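Local structure of N-acetyl-beta-D glucosaminidase (Rhizomucor miehei CAU432, 4ZM6) at residues 281-285 and 304-308; 645-649 and 854-858; 430-434 and 460-464. The protein probably hydrolyses terminal beta-linked N-acetylglucosamine and, through a GCN5-related region that binds acetyl-CoA, probably also acetylates glucosamine. All coordinates share one frame. Residue numbers count along the deposited sequence, not the author numbering.

The three contacts lie far apart in a long multi-domain chain and none touches another. Interaction 1 packs two helices of the glycoside hydrolase family 3 N-terminal, TIM-barrel-clan region. Interaction 3 lies about 42 Å away, centre to centre, where the start of a helix packs on the end of the edge strand of a six-stranded α/β sheet. Interaction 2 is about 49 Å from interaction 1 and 53 Å from interaction 3 between centres, and belongs to the acetyltransferase part. It brings the chain's C-terminus beside strand 646-649, and its L649 side chain comes within about 5 Å of bound acetyl-CoA. Interactions 1 and 3 are packing contacts away from the annotated sites.

Interaction 1 of 3, residues 281-285 and 304-308; sequences TPKGA and FQKDA
Two helices, 281-291 and 304-318, meet side by side along 281-285 and 304-308 with axes 8.4 Å apart at a signed crossing angle of -45°, their N-to-C directions diverging by 45°. Each segment is helical, closed by A285 N to T281 O (3.2 Å) and A308 N to F304 O (2.7 Å). The main bump is the pyrrolidine ring of P282, which fills the hollow bordered by F304, D307 and A308. Its CB lies 3.6 Å from A308 N, its CG 3.5 Å from D307 CB and its CD 4.0 Å from F304 CD1. The small A308 lets the backbones draw close, P282 CA to A308 CA being 3.9 Å. Both helices belong to the TIM-barrel-clan domain of family 3 hydrolases, and helix 304-318 follows strand 296-298, where I298 receives A308 and Q305. One turn on from P282 and T281, A285 CB meets the same residue, A308 CB, at 4.1 Å. At the other end T281, chi1 p, places OG1 over one face of the F304 ring, 3.0 Å from F304 CG. F304 holds chi1 m, and its side chain also touches E271. No hydrogen bond crosses between the segments.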
ATOM      1  N   THR A 281      27.195 -26.149 -18.500  1.00111.36           N
ATOM      2  CA  THR A 281      27.121 -24.690 -18.564  1.00108.05           C
ATOM      3  C   THR A 281      26.957 -24.205 -20.017  1.00110.61           C
ATOM      4  O   THR A 281      26.365 -23.149 -20.240  1.00117.58           O
ATOM      5  CB  THR A 281      28.327 -23.992 -17.893  1.00104.51           C
ATOM      6  OG1 THR A 281      29.463 -24.036 -18.757  1.00107.76           O
ATOM      7  CG2 THR A 281      28.679 -24.650 -16.570  1.00103.09           C
ATOM      8  N   PRO A 282      27.479 -24.966 -21.008  1.00111.21           N
ATOM      9  CA  PRO A 282      27.132 -24.642 -22.399  1.00112.18           C
ATOM     10  C   PRO A 282      25.682 -24.992 -22.737  1.00113.68           C
ATOM     11  O   PRO A 282      25.052 -24.306 -23.543  1.00112.25           O
ATOM     12  CB  PRO A 282      28.097 -25.512 -23.222  1.00111.88           C
ATOM     13  CG  PRO A 282      29.186 -25.893 -22.279  1.00112.68           C
ATOM     14  CD  PRO A 282      28.511 -26.017 -20.950  1.00111.06           C
ATOM     15  N   LYS A 283      25.178 -26.066 -22.132  1.00115.79           N
ATOM     16  CA  LYS A 283      23.774 -26.464 -22.262  1.00116.92           C
ATOM     17  C   LYS A 283      22.869 -25.504 -21.483  1.00113.72           C
ATOM     18  O   LYS A 283      21.788 -25.134 -21.952  1.00111.04           O
ATOM     19  CB  LYS A 283      23.594 -27.905 -21.760  1.00118.41           C
ATOM     20  CG  LYS A 283      22.200 -28.497 -21.932  1.00120.08           C
ATOM     21  CD  LYS A 283      21.818 -28.677 -23.393  1.00120.74           C
ATOM     22  CE  LYS A 283      20.461 -29.351 -23.520  1.00122.49           C
ATOM     23  NZ  LYS A 283      20.088 -29.606 -24.939  1.00123.20           N
ATOM     24  N   GLY A 284      23.326 -25.102 -20.298  1.00108.54           N
ATOM     25  CA  GLY A 284      22.615 -24.144 -19.459  1.00105.12           C
ATOM     26  C   GLY A 284      22.450 -22.788 -20.119  1.00102.95           C
ATOM     27  O   GLY A 284      21.502 -22.066 -19.822  1.00106.25           O
ATOM     28  N   ALA A 285      23.375 -22.440 -21.011  1.00 99.03           N
ATOM     29  CA  ALA A 285      23.270 -21.218 -21.804  1.00 97.04           C
ATOM     30  C   ALA A 285      22.108 -21.288 -22.792  1.00 96.60           C
ATOM     31  O   ALA A 285      21.372 -20.317 -22.956  1.00 96.25           O
ATOM     32  CB  ALA A 285      24.571 -20.955 -22.544  1.00 96.62           C
ATOM     33  N   PHE A 304      34.005 -23.325 -21.717  1.00117.41           N
ATOM     34  CA  PHE A 304      32.551 -23.245 -21.675  1.00113.99           C
ATOM     35  C   PHE A 304      32.071 -22.114 -22.581  1.00114.67           C
ATOM     36  O   PHE A 304      31.093 -22.269 -23.317  1.00108.84           O
ATOM     37  CB  PHE A 304      32.068 -22.992 -20.244  1.00109.97           C
ATOM     38  CG  PHE A 304      32.460 -24.066 -19.258  1.00106.16           C
ATOM     39  CD1 PHE A 304      32.259 -25.411 -19.546  1.00106.36           C
ATOM     40  CD2 PHE A 304      33.002 -23.727 -18.027  1.00103.01           C
ATOM     41  CE1 PHE A 304      32.611 -26.390 -18.631  1.00105.32           C
ATOM     42  CE2 PHE A 304      33.352 -24.702 -17.108  1.00102.18           C
ATOM     43  CZ  PHE A 304      33.156 -26.035 -17.410  1.00103.30           C
ATOM     44  N   GLN A 305      32.771 -20.981 -22.518  1.00117.31           N
ATOM     45  CA  GLN A 305      32.487 -19.824 -23.376  1.00119.59           C
ATOM     46  C   GLN A 305      32.577 -20.192 -24.858  1.00121.07           C
ATOM     47  O   GLN A 305      31.752 -19.755 -25.663  1.00118.12           O
ATOM     48  CB  GLN A 305      33.450 -18.672 -23.057  1.00120.70           C
ATOM     49  CG  GLN A 305      33.235 -18.039 -21.687  1.00121.93           C
ATOM     50  CD  GLN A 305      34.442 -17.260 -21.180  1.00122.89           C
ATOM     51  OE1 GLN A 305      34.673 -17.178 -19.972  1.00124.95           O
ATOM     52  NE2 GLN A 305      35.209 -16.680 -22.096  1.00122.52           N
ATOM     53  N   LYS A 306      33.577 -21.000 -25.207  1.00125.62           N
ATOM     54  CA  LYS A 306      33.718 -21.520 -26.568  1.00127.19           C
ATOM     55  C   LYS A 306      32.598 -22.505 -26.907  1.00127.46           C
ATOM     56  O   LYS A 306      31.936 -22.369 -27.941  1.00124.86           O
ATOM     57  CB  LYS A 306      35.088 -22.192 -26.754  1.00127.97           C
ATOM     58  CG  LYS A 306      36.244 -21.221 -26.965  1.00126.88           C
ATOM     59  CD  LYS A 306      36.560 -20.990 -28.438  1.00125.24           C
ATOM     60  CE  LYS A 306      35.403 -20.326 -29.170  1.00123.76           C
ATOM     61  NZ  LYS A 306      35.787 -19.854 -30.527  1.00121.95           N
ATOM     62  N   ASP A 307      32.394 -23.488 -26.028  1.00126.94           N
ATOM     63  CA  ASP A 307      31.353 -24.507 -26.212  1.00126.81           C
ATOM     64  C   ASP A 307      29.980 -23.864 -26.376  1.00127.53           C
ATOM     65  O   ASP A 307      29.293 -24.086 -27.373  1.00126.58           O
ATOM     66  CB  ASP A 307      31.304 -25.466 -25.011  1.00123.82           C
ATOM     67  CG  ASP A 307      32.518 -26.374 -24.922  1.00119.46           C
ATOM     68  OD1 ASP A 307      33.254 -26.522 -25.921  1.00119.38           O
ATOM     69  OD2 ASP A 307      32.734 -26.946 -23.835  1.00112.87           O
ATOM     70  N   ALA A 308      29.596 -23.063 -25.385  1.00124.59           N
ATOM     71  CA  ALA A 308      28.300 -22.392 -25.380  1.00120.73           C
ATOM     72  C   ALA A 308      28.026 -21.693 -26.707  1.00117.51           C
ATOM     73  O   ALA A 308      26.911 -21.744 -27.226  1.00113.00           O
ATOM     74  CB  ALA A 308      28.231 -21.394 -24.236  1.00122.70           C
TER

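Interaction 2 of 3, residues 645-649 and 854-858; sequences DCIKL and RLGHF
This is a short antiparallel strand pairing in which the C-terminal end of the chain adds itself to strand 646-649 at the edge of the first acetyltransferase sheet. Residues 645-649 and 855-858 run 157° apart, end to end. K648 and H857 form the bridged, non-hydrogen-bonded pair, CA to CA 4.4 Å, flanked by I647 opposite F858 (5.1 Å between CA atoms) and L649 opposite G856 (5.0 Å between CA atoms). I647 N donates to F858 O at 2.8 Å and L649 N to G856 O at 2.9 Å, both nearly straight; F858 N to I647 O, 2.9 Å, is bent and weak. H857 CA also approaches I647 O at 3.3 Å. The other edge of strand 646-649 bonds to G611 and L613 of the parallel strand 608-618. This is consistent with the GNAT pair β4 and β5, and strand 847-857, arriving from the second acetyltransferase region, apparently takes the place beside β5 that a single GNAT domain usually gives to its own β7. I647, L649 and F858 share a face: I647 CD1 packs 4.0 Å from F858 CD2, with F858 chi1 t, and W679 touches both I647 and L649. G856 has no side chain; an ideal CB would clash with L649 CD1. Towards the hydrolase part, F858 OXT forms a salt bridge with R171, F858 touches R112 and M116, and D645 OD2 accepts from I222 N.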
ATOM      1  N   ASP A 645      11.954  13.022 -11.012  1.00 55.13           N
ATOM      2  CA  ASP A 645      13.418  12.933 -11.004  1.00 57.69           C
ATOM      3  C   ASP A 645      14.134  14.288 -10.949  1.00 58.04           C
ATOM      4  O   ASP A 645      15.318  14.340 -10.630  1.00 59.39           O
ATOM      5  CB  ASP A 645      13.913  12.128 -12.209  1.00 58.15           C
ATOM      6  CG  ASP A 645      13.380  10.699 -12.223  1.00 58.50           C
ATOM      7  OD1 ASP A 645      13.056  10.161 -11.144  1.00 57.87           O
ATOM      8  OD2 ASP A 645      13.296  10.109 -13.323  1.00 59.33           O
ATOM      9  N   CYS A 646      13.436  15.376 -11.273  1.00 58.05           N
ATOM     10  CA  CYS A 646      13.974  16.717 -11.056  1.00 57.48           C
ATOM     11  C   CYS A 646      13.303  17.245  -9.807  1.00 56.88           C
ATOM     12  O   CYS A 646      12.092  17.415  -9.787  1.00 59.31           O
ATOM     13  CB  CYS A 646      13.695  17.631 -12.247  1.00 57.22           C
ATOM     14  SG  CYS A 646      14.371  17.042 -13.819  1.00 59.17           S
ATOM     15  N   ILE A 647      14.085  17.483  -8.762  1.00 56.59           N
ATOM     16  CA  ILE A 647      13.542  17.867  -7.469  1.00 56.62           C
ATOM     17  C   ILE A 647      14.091  19.234  -7.080  1.00 54.56           C
ATOM     18  O   ILE A 647      15.226  19.559  -7.410  1.00 51.46           O
ATOM     19  CB  ILE A 647      13.871  16.822  -6.373  1.00 61.28           C
ATOM     20  CG1 ILE A 647      13.915  15.404  -6.953  1.00 65.48           C
ATOM     21  CG2 ILE A 647      12.823  16.852  -5.272  1.00 62.40           C
ATOM     22  CD1 ILE A 647      14.334  14.344  -5.949  1.00 67.86           C
ATOM     23  N   LYS A 648      13.276  20.022  -6.375  1.00 55.62           N
ATOM     24  CA  LYS A 648      13.592  21.416  -6.038  1.00 54.22           C
ATOM     25  C   LYS A 648      13.481  21.666  -4.540  1.00 51.47           C
ATOM     26  O   LYS A 648      12.598  21.125  -3.891  1.00 52.12           O
ATOM     27  CB  LYS A 648      12.611  22.339  -6.773  1.00 54.86           C
ATOM     28  CG  LYS A 648      12.798  23.831  -6.524  1.00 56.00           C
ATOM     29  CD  LYS A 648      11.607  24.640  -7.025  1.00 55.55           C
ATOM     30  CE  LYS A 648      12.024  26.022  -7.509  1.00 55.75           C
ATOM     31  NZ  LYS A 648      12.714  26.808  -6.453  1.00 55.80           N
ATOM     32  N   LEU A 649      14.368  22.493  -3.994  1.00 51.88           N
ATOM     33  CA  LEU A 649      14.218  22.978  -2.622  1.00 54.22           C
ATOM     34  C   LEU A 649      13.323  24.210  -2.642  1.00 56.47           C
ATOM     35  O   LEU A 649      13.607  25.183  -3.351  1.00 58.34           O
ATOM     36  CB  LEU A 649      15.564  23.343  -1.988  1.00 54.91           C
ATOM     37  CG  LEU A 649      16.448  22.235  -1.416  1.00 55.80           C
ATOM     38  CD1 LEU A 649      17.652  22.856  -0.721  1.00 56.85           C
ATOM     39  CD2 LEU A 649      15.691  21.336  -0.452  1.00 56.44           C
ATOM     40  N   ARG A 854      18.807  31.036  -1.098  1.00 50.13           N
ATOM     41  CA  ARG A 854      19.679  30.289  -1.998  1.00 51.00           C
ATOM     42  C   ARG A 854      18.916  29.093  -2.533  1.00 53.38           C
ATOM     43  O   ARG A 854      18.478  28.237  -1.762  1.00 54.83           O
ATOM     44  CB  ARG A 854      20.932  29.815  -1.273  1.00 49.24           C
ATOM     45  CG  ARG A 854      21.901  29.033  -2.153  1.00 48.53           C
ATOM     46  CD  ARG A 854      23.077  28.503  -1.347  1.00 47.47           C
ATOM     47  NE  ARG A 854      23.727  29.571  -0.589  1.00 46.39           N
ATOM     48  CZ  ARG A 854      24.559  30.468  -1.114  1.00 46.23           C
ATOM     49  NH1 ARG A 854      24.855  30.451  -2.415  1.00 45.84           N
ATOM     50  NH2 ARG A 854      25.085  31.406  -0.330  1.00 44.84           N
ATOM     51  N   LEU A 855      18.756  29.033  -3.851  1.00 55.43           N
ATOM     52  CA  LEU A 855      18.037  27.933  -4.468  1.00 57.25           C
ATOM     53  C   LEU A 855      18.841  26.648  -4.358  1.00 59.02           C
ATOM     54  O   LEU A 855      20.060  26.677  -4.182  1.00 59.73           O
ATOM     55  CB  LEU A 855      17.744  28.230  -5.939  1.00 58.08           C
ATOM     56  CG  LEU A 855      16.957  29.508  -6.244  1.00 59.77           C
ATOM     57  CD1 LEU A 855      16.488  29.494  -7.695  1.00 59.98           C
ATOM     58  CD2 LEU A 855      15.775  29.683  -5.295  1.00 59.64           C
ATOM     59  N   GLY A 856      18.136  25.525  -4.446  1.00 59.73           N
ATOM     60  CA  GLY A 856      18.747  24.200  -4.458  1.00 57.57           C
ATOM     61  C   GLY A 856      17.927  23.313  -5.363  1.00 57.16           C
ATOM     62  O   GLY A 856      16.713  23.480  -5.460  1.00 63.67           O
ATOM     63  N   HIS A 857      18.585  22.372  -6.032  0.50 56.41           N
ATOM     64  CA  HIS A 857      17.903  21.445  -6.928  0.50 55.54           C
ATOM     65  C   HIS A 857      18.626  20.106  -6.915  0.50 54.21           C
ATOM     66  O   HIS A 857      19.664  19.962  -6.268  0.50 53.18           O
ATOM     67  CB  HIS A 857      17.855  22.010  -8.350  0.50 55.87           C
ATOM     68  CG  HIS A 857      19.172  21.961  -9.061  0.50 55.34           C
ATOM     69  ND1 HIS A 857      20.120  22.954  -8.936  0.50 55.23           N
ATOM     70  CD2 HIS A 857      19.701  21.035  -9.895  0.50 54.31           C
ATOM     71  CE1 HIS A 857      21.176  22.643  -9.667  0.50 55.06           C
ATOM     72  NE2 HIS A 857      20.947  21.484 -10.260  0.50 54.58           N
ATOM     73  N   PHE A 858      18.065  19.128  -7.622  1.00 52.94           N
ATOM     74  CA  PHE A 858      18.642  17.780  -7.677  1.00 53.00           C
ATOM     75  C   PHE A 858      18.059  16.988  -8.844  1.00 53.19           C
ATOM     76  O   PHE A 858      16.876  17.087  -9.166  1.00 52.79           O
ATOM     77  CB  PHE A 858      18.402  17.022  -6.360  1.00 53.04           C
ATOM     78  CG  PHE A 858      19.052  15.661  -6.314  1.00 53.23           C
ATOM     79  CD1 PHE A 858      20.397  15.525  -5.994  1.00 53.45           C
ATOM     80  CD2 PHE A 858      18.320  14.511  -6.597  1.00 54.32           C
ATOM     81  CE1 PHE A 858      21.002  14.278  -5.957  1.00 52.80           C
ATOM     82  CE2 PHE A 858      18.918  13.256  -6.561  1.00 54.29           C
ATOM     83  CZ  PHE A 858      20.260  13.141  -6.242  1.00 53.70           C
ATOM     84  OXT PHE A 858      18.762  16.214  -9.493  1.00 53.79           O
TER

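Interaction 3 of 3, residues 430-434 and 460-464; sequences IYNEE and FQVRM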
ATOM      1  N   ILE A 430      44.662 -14.510  16.798  1.00 50.85           N
ATOM      2  CA  ILE A 430      43.684 -15.068  15.870  1.00 49.93           C
ATOM      3  C   ILE A 430      43.450 -16.543  16.232  1.00 52.55           C
ATOM      4  O   ILE A 430      44.286 -17.404  15.960  1.00 52.60           O
ATOM      5  CB  ILE A 430      44.154 -14.894  14.416  1.00 46.87           C
ATOM      6  CG1 ILE A 430      44.399 -13.403  14.145  1.00 45.41           C
ATOM      7  CG2 ILE A 430      43.135 -15.477  13.447  1.00 45.60           C
ATOM      8  CD1 ILE A 430      45.048 -13.106  12.812  1.00 45.26           C
ATOM      9  N   TYR A 431      42.315 -16.812  16.873  1.00 56.55           N
ATOM     10  CA  TYR A 431      41.975 -18.155  17.354  1.00 59.45           C
ATOM     11  C   TYR A 431      41.283 -18.975  16.269  1.00 64.16           C
ATOM     12  O   TYR A 431      40.554 -18.436  15.435  1.00 66.99           O
ATOM     13  CB  TYR A 431      41.093 -18.086  18.616  1.00 60.01           C
ATOM     14  CG  TYR A 431      39.690 -17.537  18.400  1.00 61.36           C
ATOM     15  CD1 TYR A 431      39.432 -16.173  18.487  1.00 60.64           C
ATOM     16  CD2 TYR A 431      38.621 -18.385  18.121  1.00 62.62           C
ATOM     17  CE1 TYR A 431      38.159 -15.666  18.287  1.00 60.62           C
ATOM     18  CE2 TYR A 431      37.345 -17.889  17.922  1.00 61.35           C
ATOM     19  CZ  TYR A 431      37.117 -16.527  18.005  1.00 61.08           C
ATOM     20  OH  TYR A 431      35.851 -16.020  17.808  1.00 58.31           O
ATOM     21  N   ASN A 432      41.522 -20.283  16.298  1.00 70.58           N
ATOM     22  CA  ASN A 432      40.907 -21.238  15.373  1.00 74.60           C
ATOM     23  C   ASN A 432      40.646 -22.556  16.116  1.00 76.24           C
ATOM     24  O   ASN A 432      40.823 -22.616  17.336  1.00 75.24           O
ATOM     25  CB  ASN A 432      41.782 -21.432  14.120  1.00 76.19           C
ATOM     26  CG  ASN A 432      43.135 -22.055  14.429  1.00 79.11           C
ATOM     27  OD1 ASN A 432      43.419 -23.179  14.020  1.00 82.86           O
ATOM     28  ND2 ASN A 432      43.980 -21.322  15.143  1.00 80.46           N
ATOM     29  N   GLU A 433      40.209 -23.592  15.399  1.00 78.74           N
ATOM     30  CA  GLU A 433      39.903 -24.898  16.012  1.00 77.92           C
ATOM     31  C   GLU A 433      41.094 -25.485  16.767  1.00 77.20           C
ATOM     32  O   GLU A 433      40.935 -26.035  17.855  1.00 74.87           O
ATOM     33  CB  GLU A 433      39.467 -25.900  14.941  1.00 81.49           C
ATOM     34  CG  GLU A 433      38.141 -25.577  14.266  1.00 84.09           C
ATOM     35  CD  GLU A 433      38.061 -26.108  12.845  1.00 85.88           C
ATOM     36  OE1 GLU A 433      38.707 -27.138  12.551  1.00 88.00           O
ATOM     37  OE2 GLU A 433      37.351 -25.493  12.021  1.00 85.98           O
ATOM     38  N   GLU A 434      42.281 -25.355  16.179  1.00 79.21           N
ATOM     39  CA  GLU A 434      43.508 -25.935  16.739  1.00 79.74           C
ATOM     40  C   GLU A 434      44.051 -25.156  17.939  1.00 76.95           C
ATOM     41  O   GLU A 434      44.749 -25.728  18.773  1.00 78.54           O
ATOM     42  CB  GLU A 434      44.606 -26.033  15.666  1.00 81.76           C
ATOM     43  CG  GLU A 434      44.442 -27.194  14.686  1.00 84.34           C
ATOM     44  CD  GLU A 434      43.193 -27.087  13.825  1.00 84.24           C
ATOM     45  OE1 GLU A 434      42.399 -28.054  13.802  1.00 81.92           O
ATOM     46  OE2 GLU A 434      43.001 -26.033  13.177  1.00 84.57           O
ATOM     47  N   PHE A 460      33.664 -23.480  16.382  1.00 54.33           N
ATOM     48  CA  PHE A 460      34.820 -23.155  17.240  1.00 54.69           C
ATOM     49  C   PHE A 460      34.700 -21.760  17.865  1.00 53.66           C
ATOM     50  O   PHE A 460      35.146 -21.541  18.996  1.00 52.92           O
ATOM     51  CB  PHE A 460      36.163 -23.350  16.507  1.00 53.27           C
ATOM     52  CG  PHE A 460      36.506 -22.269  15.520  1.00 52.34           C
ATOM     53  CD1 PHE A 460      36.088 -22.357  14.191  1.00 51.65           C
ATOM     54  CD2 PHE A 460      37.278 -21.180  15.904  1.00 51.28           C
ATOM     55  CE1 PHE A 460      36.420 -21.372  13.270  1.00 50.57           C
ATOM     56  CE2 PHE A 460      37.607 -20.190  14.988  1.00 52.67           C
ATOM     57  CZ  PHE A 460      37.180 -20.287  13.668  1.00 50.93           C
ATOM     58  N   GLN A 461      34.060 -20.847  17.134  1.00 51.67           N
ATOM     59  CA  GLN A 461      33.804 -19.492  17.610  1.00 49.98           C
ATOM     60  C   GLN A 461      32.785 -19.468  18.744  1.00 48.67           C
ATOM     61  O   GLN A 461      32.938 -18.719  19.709  1.00 46.28           O
ATOM     62  CB  GLN A 461      33.306 -18.604  16.467  1.00 49.18           C
ATOM     63  CG  GLN A 461      34.269 -18.460  15.299  1.00 48.76           C
ATOM     64  CD  GLN A 461      33.709 -17.547  14.226  1.00 51.09           C
ATOM     65  OE1 GLN A 461      33.092 -16.529  14.533  1.00 52.56           O
ATOM     66  NE2 GLN A 461      33.914 -17.908  12.961  1.00 52.03           N
ATOM     67  N   VAL A 462      31.741 -20.281  18.623  1.00 49.07           N
ATOM     68  CA  VAL A 462      30.717 -20.347  19.661  1.00 50.24           C
ATOM     69  C   VAL A 462      31.315 -20.853  20.969  1.00 51.97           C
ATOM     70  O   VAL A 462      30.989 -20.331  22.034  1.00 52.45           O
ATOM     71  CB  VAL A 462      29.524 -21.235  19.250  1.00 49.87           C
ATOM     72  CG1 VAL A 462      28.554 -21.411  20.416  1.00 50.65           C
ATOM     73  CG2 VAL A 462      28.808 -20.632  18.047  1.00 50.09           C
ATOM     74  N   ARG A 463      32.190 -21.857  20.882  1.00 54.59           N
ATOM     75  CA  ARG A 463      32.854 -22.417  22.065  1.00 54.69           C
ATOM     76  C   ARG A 463      33.785 -21.388  22.707  1.00 52.19           C
ATOM     77  O   ARG A 463      33.769 -21.196  23.925  1.00 49.21           O
ATOM     78  CB  ARG A 463      33.641 -23.679  21.701  1.00 58.14           C
ATOM     79  CG  ARG A 463      32.782 -24.835  21.210  1.00 59.95           C
ATOM     80  CD  ARG A 463      33.601 -26.106  21.017  1.00 61.90           C
ATOM     81  NE  ARG A 463      33.046 -26.935  19.942  1.00 64.72           N
ATOM     82  CZ  ARG A 463      33.532 -27.031  18.701  1.00 65.01           C
ATOM     83  NH1 ARG A 463      34.635 -26.383  18.328  1.00 63.48           N
ATOM     84  NH2 ARG A 463      32.913 -27.811  17.820  1.00 67.41           N
ATOM     85  N   MET A 464      34.577 -20.716  21.876  1.00 51.82           N
ATOM     86  CA  MET A 464      35.446 -19.631  22.333  1.00 52.42           C
ATOM     87  C   MET A 464      34.678 -18.579  23.132  1.00 51.83           C
ATOM     88  O   MET A 464      35.110 -18.181  24.209  1.00 53.23           O
ATOM     89  CB  MET A 464      36.125 -18.954  21.140  1.00 53.68           C
ATOM     90  CG  MET A 464      37.217 -17.964  21.513  1.00 55.78           C
ATOM     91  SD  MET A 464      38.655 -18.757  22.261  1.00 56.91           S
ATOM     92  CE  MET A 464      38.289 -18.561  24.001  1.00 57.39           C
TER
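This contact belongs to a mostly parallel, Rossmann-like α/β sheet built from beta-alpha-beta crossovers: helix 459-471 links the adjacent parallel strands 447-452 and 475-479, and its first turns pack against the end of edge strand 426-431 and the loop that follows. The interface is mostly side-chain packing, with no hydrogen bond between the two segments. Y431, the last strand residue, holds chi1 p and points its ring at the helix, where it meets F460, Q461 and M464, while its side chain also touches L395 and A397 of the adjacent strand 392-397 and I450 of the next strand, 447-452. M464 lies over one face of that ring. Its CG is 3.6 Å from the Y431 centroid and 13° off the normal, a CH-pi contact; its SD, at 4.4 Å from the same centroid and 23° off, adds a Met-aromatic contact. The edge of the Y431 ring faces Q461 CA, and Y431 OH reaches Q461 CG at 3.8 Å; the amide of Q461 is engaged by A453, whose N donates to OE1. F460 sits obliquely to Y431, with ring centroids 5.8 Å apart, planes at 70° and CE2 to CE2 3.7 Å. Beyond the strand end the chain passes round the F460 ring: Y431 O and N432 CA each lie 3.5 Å from F460 CE2, E433 N sits over a face of the ring, and E433 CG rests 3.7 Å from F460 CB. At the bend an Asx turn forms, N432 OD1 accepting a hydrogen bond from E434 N at 3.3 Å.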